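PDB 4EZE: haloacid dehalogenase-like hydrolase from Salmonella enterica subsp. enterica serovar Typhi, which probably catalyses the magnesium-dependent hydrolysis of O-phosphoserine to serine and phosphate, the last step of L-serine biosynthesis. Local coordinates for residues A[181-194]-A[304-316]. Numbering follows the deposited sequence.
Sequences SPGLLTILPVIKAK and HGFELLLFLIEDE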
ATOM      1  N   SER A 181      -4.888   8.832   2.086  1.00 50.15           N
ATOM      2  CA  SER A 181      -4.226   8.259   3.262  1.00 46.84           C
ATOM      3  C   SER A 181      -3.072   9.175   3.607  1.00 45.30           C
ATOM      4  O   SER A 181      -2.445   9.735   2.704  1.00 44.46           O
ATOM      5  CB  SER A 181      -3.683   6.856   2.984  1.00 44.01           C
ATOM      6  OG  SER A 181      -4.705   5.872   3.077  1.00 45.50           O
ATOM      7  N   PRO A 182      -2.794   9.326   4.911  1.00 39.03           N
ATOM      8  CA  PRO A 182      -1.778  10.228   5.455  1.00 40.83           C
ATOM      9  C   PRO A 182      -0.389  10.052   4.829  1.00 54.74           C
ATOM     10  O   PRO A 182       0.074   8.927   4.657  1.00 40.19           O
ATOM     11  CB  PRO A 182      -1.727   9.870   6.957  1.00 41.86           C
ATOM     12  CG  PRO A 182      -2.627   8.682   7.157  1.00 40.39           C
ATOM     13  CD  PRO A 182      -3.523   8.575   5.963  1.00 40.03           C
ATOM     14  N   GLY A 183       0.244  11.171   4.479  1.00 42.44           N
ATOM     15  CA  GLY A 183       1.659  11.200   4.092  1.00 37.21           C
ATOM     16  C   GLY A 183       1.865  11.225   2.582  1.00 37.56           C
ATOM     17  O   GLY A 183       2.989  11.438   2.088  1.00 46.55           O
ATOM     18  N   LEU A 184       0.785  10.989   1.845  1.00 43.07           N
ATOM     19  CA  LEU A 184       0.869  10.866   0.384  1.00 51.14           C
ATOM     20  C   LEU A 184       1.085  12.227  -0.271  1.00 53.33           C
ATOM     21  O   LEU A 184       1.855  12.338  -1.225  1.00 51.84           O
ATOM     22  CB  LEU A 184      -0.365  10.152  -0.168  1.00 51.84           C
ATOM     23  CG  LEU A 184      -0.316   8.651   0.120  1.00 41.72           C
ATOM     24  CD1 LEU A 184      -1.679   7.983  -0.033  1.00 41.48           C
ATOM     25  CD2 LEU A 184       0.674   8.002  -0.823  1.00 40.50           C
ATOM     26  N   LEU A 185       0.448  13.267   0.266  1.00 40.36           N
ATOM     27  CA  LEU A 185       0.683  14.613  -0.245  1.00 56.56           C
ATOM     28  C   LEU A 185       2.143  14.930  -0.077  1.00 48.91           C
ATOM     29  O   LEU A 185       2.801  15.377  -1.003  1.00 46.57           O
ATOM     30  CB  LEU A 185      -0.150  15.666   0.487  1.00 43.52           C
ATOM     31  CG  LEU A 185      -1.658  15.580   0.275  1.00 53.03           C
ATOM     32  CD1 LEU A 185      -2.341  16.612   1.161  1.00 50.77           C
ATOM     33  CD2 LEU A 185      -2.052  15.750  -1.193  1.00 32.82           C
ATOM     34  N   THR A 186       2.676  14.674   1.107  1.00 40.51           N
ATOM     35  CA  THR A 186       4.105  14.922   1.281  1.00 36.45           C
ATOM     36  C   THR A 186       4.974  14.056   0.361  1.00 60.03           C
ATOM     37  O   THR A 186       5.917  14.552  -0.248  1.00 42.36           O
ATOM     38  CB  THR A 186       4.576  14.688   2.723  1.00 36.43           C
ATOM     39  OG1 THR A 186       3.935  15.624   3.590  1.00 48.95           O
ATOM     40  CG2 THR A 186       6.116  14.865   2.796  1.00 34.74           C
ATOM     41  N   ILE A 187       4.666  12.768   0.244  1.00 40.86           N
ATOM     42  CA  ILE A 187       5.654  11.867  -0.369  1.00 48.15           C
ATOM     43  C   ILE A 187       5.572  11.783  -1.902  1.00 41.28           C
ATOM     44  O   ILE A 187       6.564  11.476  -2.575  1.00 44.00           O
ATOM     45  CB  ILE A 187       5.651  10.448   0.284  1.00 40.21           C
ATOM     46  CG1 ILE A 187       7.013   9.789   0.084  1.00 38.29           C
ATOM     47  CG2 ILE A 187       4.522   9.588  -0.276  1.00 30.58           C
ATOM     48  CD1 ILE A 187       8.149  10.588   0.713  1.00 38.75           C
ATOM     49  N   LEU A 188       4.400  12.076  -2.456  1.00 55.20           N
ATOM     50  CA  LEU A 188       4.159  11.921  -3.897  1.00 39.22           C
ATOM     51  C   LEU A 188       5.078  12.742  -4.823  1.00 55.16           C
ATOM     52  O   LEU A 188       5.525  12.267  -5.863  1.00 47.86           O
ATOM     53  CB  LEU A 188       2.704  12.272  -4.222  1.00 40.00           C
ATOM     54  CG  LEU A 188       1.737  11.170  -3.864  1.00 53.52           C
ATOM     55  CD1 LEU A 188       0.328  11.688  -4.103  1.00 49.61           C
ATOM     56  CD2 LEU A 188       2.077   9.935  -4.699  1.00 40.78           C
ATOM     57  N   PRO A 189       5.306  13.998  -4.468  1.00 42.28           N
ATOM     58  CA  PRO A 189       6.197  14.899  -5.199  1.00 48.68           C
ATOM     59  C   PRO A 189       7.633  14.402  -5.102  1.00 57.11           C
ATOM     60  O   PRO A 189       8.434  14.588  -6.016  1.00 70.61           O
ATOM     61  CB  PRO A 189       6.053  16.236  -4.448  1.00 53.47           C
ATOM     62  CG  PRO A 189       4.810  16.112  -3.611  1.00 49.26           C
ATOM     63  CD  PRO A 189       4.584  14.654  -3.358  1.00 51.58           C
ATOM     64  N   VAL A 190       7.957  13.764  -3.993  1.00 57.84           N
ATOM     65  CA  VAL A 190       9.294  13.228  -3.790  1.00 41.79           C
ATOM     66  C   VAL A 190       9.509  11.977  -4.641  1.00 50.79           C
ATOM     67  O   VAL A 190      10.590  11.757  -5.201  1.00 64.21           O
ATOM     68  CB  VAL A 190       9.472  12.905  -2.309  1.00 50.56           C
ATOM     69  CG1 VAL A 190      10.842  12.303  -2.052  1.00 47.98           C
ATOM     70  CG2 VAL A 190       9.212  14.176  -1.499  1.00 40.34           C
ATOM     71  N   ILE A 191       8.471  11.155  -4.738  1.00 45.95           N
ATOM     72  CA  ILE A 191       8.521   9.948  -5.566  1.00 52.06           C
ATOM     73  C   ILE A 191       8.867  10.344  -6.995  1.00 40.82           C
ATOM     74  O   ILE A 191       9.704   9.718  -7.663  1.00 48.88           O
ATOM     75  CB  ILE A 191       7.147   9.267  -5.577  1.00 48.97           C
ATOM     76  CG1 ILE A 191       6.641   9.094  -4.143  1.00 65.81           C
ATOM     77  CG2 ILE A 191       7.179   7.948  -6.352  1.00 42.37           C
ATOM     78  CD1 ILE A 191       6.424   7.661  -3.733  1.00 62.94           C
ATOM     79  N   LYS A 192       8.193  11.394  -7.452  1.00 59.29           N
ATOM     80  CA  LYS A 192       8.404  11.942  -8.777  1.00 56.50           C
ATOM     81  C   LYS A 192       9.836  12.491  -8.887  1.00 57.59           C
ATOM     82  O   LYS A 192      10.538  12.170  -9.837  1.00 49.92           O
ATOM     83  CB  LYS A 192       7.365  13.029  -9.056  1.00 61.59           C
ATOM     84  CG  LYS A 192       7.338  13.515 -10.494  1.00 56.62           C
ATOM     85  CD  LYS A 192       6.999  14.994 -10.544  1.00 70.84           C
ATOM     86  CE  LYS A 192       5.553  15.207 -10.941  1.00 88.59           C
ATOM     87  NZ  LYS A 192       5.346  14.768 -12.347  1.00 73.37           N
ATOM     88  N   ALA A 193      10.273  13.287  -7.905  1.00 41.18           N
ATOM     89  CA  ALA A 193      11.623  13.865  -7.922  1.00 45.33           C
ATOM     90  C   ALA A 193      12.674  12.791  -7.972  1.00 61.31           C
ATOM     91  O   ALA A 193      13.811  13.071  -8.337  1.00 77.49           O
ATOM     92  CB  ALA A 193      11.881  14.772  -6.718  1.00 41.81           C
ATOM     93  N   LYS A 194      12.309  11.567  -7.593  1.00 63.38           N
ATOM     94  CA  LYS A 194      13.299  10.489  -7.499  1.00 47.49           C
ATOM     95  C   LYS A 194      13.224   9.610  -8.722  1.00 48.27           C
ATOM     96  O   LYS A 194      13.872   8.546  -8.809  1.00 46.59           O
ATOM     97  CB  LYS A 194      13.101   9.665  -6.226  1.00 59.56           C
ATOM     98  CG  LYS A 194      13.402  10.436  -4.958  1.00 57.05           C
ATOM     99  CD  LYS A 194      14.853  10.929  -4.896  1.00 50.05           C
ATOM    100  CE  LYS A 194      15.816   9.807  -4.537  1.00 47.31           C
ATOM    101  NZ  LYS A 194      17.077  10.281  -3.894  1.00 53.46           N
ATOM    102  N   HIS A 304       2.648   5.032  11.167  1.00 40.90           N
ATOM    103  CA  HIS A 304       2.905   6.364  10.621  1.00 45.13           C
ATOM    104  C   HIS A 304       2.260   6.424   9.264  1.00 58.40           C
ATOM    105  O   HIS A 304       1.421   5.591   8.967  1.00 37.38           O
ATOM    106  CB  HIS A 304       4.411   6.646  10.556  1.00 38.98           C
ATOM    107  CG  HIS A 304       5.049   6.752  11.911  1.00 38.92           C
ATOM    108  ND1 HIS A 304       5.483   5.649  12.619  1.00 47.04           N
ATOM    109  CD2 HIS A 304       5.296   7.827  12.699  1.00 37.76           C
ATOM    110  CE1 HIS A 304       5.976   6.042  13.783  1.00 33.70           C
ATOM    111  NE2 HIS A 304       5.886   7.360  13.850  1.00 54.33           N
ATOM    112  N   GLY A 305       2.626   7.393   8.435  1.00 33.85           N
ATOM    113  CA  GLY A 305       1.973   7.511   7.134  1.00 38.62           C
ATOM    114  C   GLY A 305       2.937   7.174   6.025  1.00 35.74           C
ATOM    115  O   GLY A 305       4.037   6.690   6.278  1.00 43.82           O
ATOM    116  N   PHE A 306       2.526   7.437   4.799  1.00 47.07           N
ATOM    117  CA  PHE A 306       3.317   7.103   3.629  1.00 43.11           C
ATOM    118  C   PHE A 306       4.559   8.011   3.480  1.00 38.40           C
ATOM    119  O   PHE A 306       5.394   7.803   2.586  1.00 40.25           O
ATOM    120  CB  PHE A 306       2.449   7.210   2.380  1.00 40.12           C
ATOM    121  CG  PHE A 306       1.604   6.003   2.118  1.00 37.11           C
ATOM    122  CD1 PHE A 306       2.171   4.825   1.680  1.00 39.36           C
ATOM    123  CD2 PHE A 306       0.241   6.056   2.283  1.00 44.42           C
ATOM    124  CE1 PHE A 306       1.385   3.706   1.436  1.00 38.23           C
ATOM    125  CE2 PHE A 306      -0.559   4.959   2.012  1.00 34.19           C
ATOM    126  CZ  PHE A 306       0.014   3.773   1.581  1.00 37.84           C
ATOM    127  N   GLU A 307       4.698   9.017   4.332  1.00 37.60           N
ATOM    128  CA  GLU A 307       5.952   9.782   4.304  1.00 34.54           C
ATOM    129  C   GLU A 307       7.107   8.794   4.430  1.00 51.26           C
ATOM    130  O   GLU A 307       8.170   8.995   3.826  1.00 61.71           O
ATOM    131  CB  GLU A 307       5.996  10.867   5.381  1.00 41.34           C
ATOM    132  CG  GLU A 307       6.129  10.348   6.817  1.00 38.79           C
ATOM    133  CD  GLU A 307       4.807   9.876   7.392  1.00 47.20           C
ATOM    134  OE1 GLU A 307       3.828   9.840   6.614  1.00 43.88           O
ATOM    135  OE2 GLU A 307       4.743   9.556   8.617  1.00 48.70           O
ATOM    136  N   LEU A 308       6.885   7.702   5.172  1.00 43.57           N
ATOM    137  CA  LEU A 308       7.947   6.701   5.423  1.00 44.20           C
ATOM    138  C   LEU A 308       8.489   5.997   4.170  1.00 38.65           C
ATOM    139  O   LEU A 308       9.563   5.422   4.213  1.00 41.23           O
ATOM    140  CB  LEU A 308       7.505   5.634   6.438  1.00 43.44           C
ATOM    141  CG  LEU A 308       7.113   5.987   7.879  1.00 43.10           C
ATOM    142  CD1 LEU A 308       7.203   4.751   8.759  1.00 35.82           C
ATOM    143  CD2 LEU A 308       7.999   7.074   8.454  1.00 40.15           C
ATOM    144  N   LEU A 309       7.766   6.027   3.050  1.00 46.15           N
ATOM    145  CA  LEU A 309       8.344   5.456   1.828  1.00 35.22           C
ATOM    146  C   LEU A 309       9.695   6.120   1.490  1.00 38.34           C
ATOM    147  O   LEU A 309      10.520   5.573   0.751  1.00 40.40           O
ATOM    148  CB  LEU A 309       7.392   5.599   0.654  1.00 34.35           C
ATOM    149  CG  LEU A 309       6.076   4.841   0.752  1.00 44.08           C
ATOM    150  CD1 LEU A 309       5.241   5.206  -0.453  1.00 39.94           C
ATOM    151  CD2 LEU A 309       6.350   3.355   0.740  1.00 42.63           C
ATOM    152  N   LEU A 310       9.947   7.302   2.024  1.00 40.83           N
ATOM    153  CA  LEU A 310      11.279   7.865   1.813  1.00 35.65           C
ATOM    154  C   LEU A 310      12.395   6.844   2.040  1.00 59.27           C
ATOM    155  O   LEU A 310      13.330   6.755   1.237  1.00 53.26           O
ATOM    156  CB  LEU A 310      11.516   9.062   2.720  1.00 41.94           C
ATOM    157  CG  LEU A 310      12.763   9.829   2.269  1.00 55.35           C
ATOM    158  CD1 LEU A 310      12.491  10.452   0.917  1.00 46.36           C
ATOM    159  CD2 LEU A 310      13.128  10.887   3.280  1.00 35.61           C
ATOM    160  N   PHE A 311      12.310   6.089   3.141  1.00 47.40           N
ATOM    161  CA  PHE A 311      13.387   5.147   3.514  1.00 46.73           C
ATOM    162  C   PHE A 311      13.657   4.063   2.492  1.00 46.38           C
ATOM    163  O   PHE A 311      14.661   3.368   2.554  1.00 49.67           O
ATOM    164  CB  PHE A 311      13.148   4.551   4.903  1.00 37.33           C
ATOM    165  CG  PHE A 311      13.176   5.585   5.971  1.00 41.30           C
ATOM    166  CD1 PHE A 311      11.991   6.158   6.420  1.00 46.14           C
ATOM    167  CD2 PHE A 311      14.390   6.071   6.445  1.00 36.05           C
ATOM    168  CE1 PHE A 311      12.004   7.158   7.375  1.00 32.13           C
ATOM    169  CE2 PHE A 311      14.419   7.070   7.408  1.00 42.18           C
ATOM    170  CZ  PHE A 311      13.228   7.618   7.875  1.00 45.73           C
ATOM    171  N   LEU A 312      12.759   3.919   1.538  1.00 43.21           N
ATOM    172  CA  LEU A 312      12.939   2.873   0.581  1.00 43.85           C
ATOM    173  C   LEU A 312      13.326   3.449  -0.783  1.00 45.87           C
ATOM    174  O   LEU A 312      13.477   2.702  -1.736  1.00 48.44           O
ATOM    175  CB  LEU A 312      11.660   2.053   0.450  1.00 44.53           C
ATOM    176  CG  LEU A 312      11.073   1.465   1.735  1.00 46.78           C
ATOM    177  CD1 LEU A 312       9.640   1.066   1.443  1.00 46.38           C
ATOM    178  CD2 LEU A 312      11.833   0.267   2.244  1.00 41.49           C
ATOM    179  N   ILE A 313      13.475   4.764  -0.890  1.00 54.82           N
ATOM    180  CA  ILE A 313      13.830   5.327  -2.192  1.00 57.53           C
ATOM    181  C   ILE A 313      14.945   6.362  -2.150  1.00 57.85           C
ATOM    182  O   ILE A 313      15.522   6.681  -3.189  1.00 47.03           O
ATOM    183  CB  ILE A 313      12.608   5.909  -2.923  1.00 53.61           C
ATOM    184  CG1 ILE A 313      12.078   7.134  -2.190  1.00 47.66           C
ATOM    185  CG2 ILE A 313      11.521   4.848  -3.053  1.00 46.34           C
ATOM    186  CD1 ILE A 313      10.985   7.827  -2.972  1.00 39.09           C
ATOM    187  N   GLU A 314      15.243   6.874  -0.959  1.00 43.58           N
ATOM    188  CA  GLU A 314      16.338   7.841  -0.758  1.00 42.33           C
ATOM    189  C   GLU A 314      17.548   7.125  -0.143  1.00 55.67           C
ATOM    190  O   GLU A 314      17.437   6.516   0.913  1.00 52.93           O
ATOM    191  CB  GLU A 314      15.895   8.990   0.155  1.00 46.77           C
ATOM    192  CG  GLU A 314      17.001   9.990   0.490  1.00 41.17           C
ATOM    193  CD  GLU A 314      17.830  10.364  -0.745  1.00 65.40           C
ATOM    194  OE1 GLU A 314      17.283  10.977  -1.683  1.00 50.73           O
ATOM    195  OE2 GLU A 314      19.033  10.047  -0.792  1.00 66.66           O
ATOM    196  N   ASP A 315      18.692   7.181  -0.815  1.00 59.47           N
ATOM    197  CA  ASP A 315      19.865   6.422  -0.395  1.00 53.87           C
ATOM    198  C   ASP A 315      20.625   7.189   0.679  1.00 59.15           C
ATOM    199  O   ASP A 315      21.315   6.605   1.515  1.00 64.95           O
ATOM    200  CB  ASP A 315      20.765   6.172  -1.603  1.00 62.46           C
ATOM    201  CG  ASP A 315      21.931   5.269  -1.288  1.00 75.14           C
ATOM    202  OD1 ASP A 315      21.710   4.106  -0.872  1.00 60.99           O
ATOM    203  OD2 ASP A 315      23.079   5.716  -1.485  1.00106.19           O
ATOM    204  N   GLU A 316      20.460   8.504   0.656  1.00 49.87           N
ATOM    205  CA  GLU A 316      21.226   9.423   1.493  1.00 49.62           C
ATOM    206  C   GLU A 316      20.544   9.689   2.813  1.00 54.36           C
ATOM    207  O   GLU A 316      20.153  10.818   3.094  1.00 57.62           O
ATOM    208  CB  GLU A 316      21.388  10.768   0.771  1.00 57.65           C
ATOM    209  CG  GLU A 316      22.286  10.699  -0.449  1.00 80.07           C
ATOM    210  CD  GLU A 316      23.740  10.514  -0.065  1.00127.58           C
ATOM    211  OE1 GLU A 316      24.206  11.238   0.847  1.00 94.70           O
ATOM    212  OE2 GLU A 316      24.411   9.645  -0.667  1.00 89.24           O
TER
HETATM  213  O   HOH W   1      18.953   8.291  -3.487  1.00 58.52           O
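In the Rossmann-like core of this HAD-superfamily phosphatase, helix 184-193 packs lengthwise against the C-terminal segment 304-316, which contains a 3-10 turn at 306-309. At the start of the helix, Pro-182 O, inside the type II turn 181-184, accepts a nearly straight hydrogen bond from Phe-306 N (2.9 Å, N-H...O 170°). The helix N-cap, Gly-183, lies beside this bond; its positive phi and the nearness of Phe-306 N suit a residue without a side chain. Glu-307, its chain bent at chi2, accepts from Gly-305 N with OE2 at 3.0 Å, on the syn side and 32° out of the carboxylate plane, which ties the side chain back to its own turn. Leu-184 runs alongside Phe-306, pointing the same way, with CG 3.4 Å from ring atom CD2, while Ser-181 CB meets the ring edge in plane. One turn on, Ile-187 sends CG1 anti to its backbone N (chi1 -155°), carrying CD1 over the second segment to 3.5 Å from Glu-307 O and on towards Leu-310 CB. The side chains of Val-190 and Leu-310 cross at about a right angle, CG1 touching CD1, and Ile-313 CD1 touches both Ile-191 CA and Lys-194 CG. Bends at chi2 and chi3 curl Lys-194 back to Glu-314, where NZ and OE1 form a salt bridge modelled improbably short; NZ also donates to a water (2.8 Å) that accepts from Asp-315 N. Around this interface, Phe-306 stacks on Trp-287 and meets Phe-113 edge-to-face, its side chain about 8 Å from that of Asp-114, the predicted nucleophile. Leu-309 reaches strands 110-113 and 283-287 of the parallel sheet, whereas Leu-308 and Phe-311 lie against strand 97-100 of the separate antiparallel sheet, placing segment 304-316 between the two sheets.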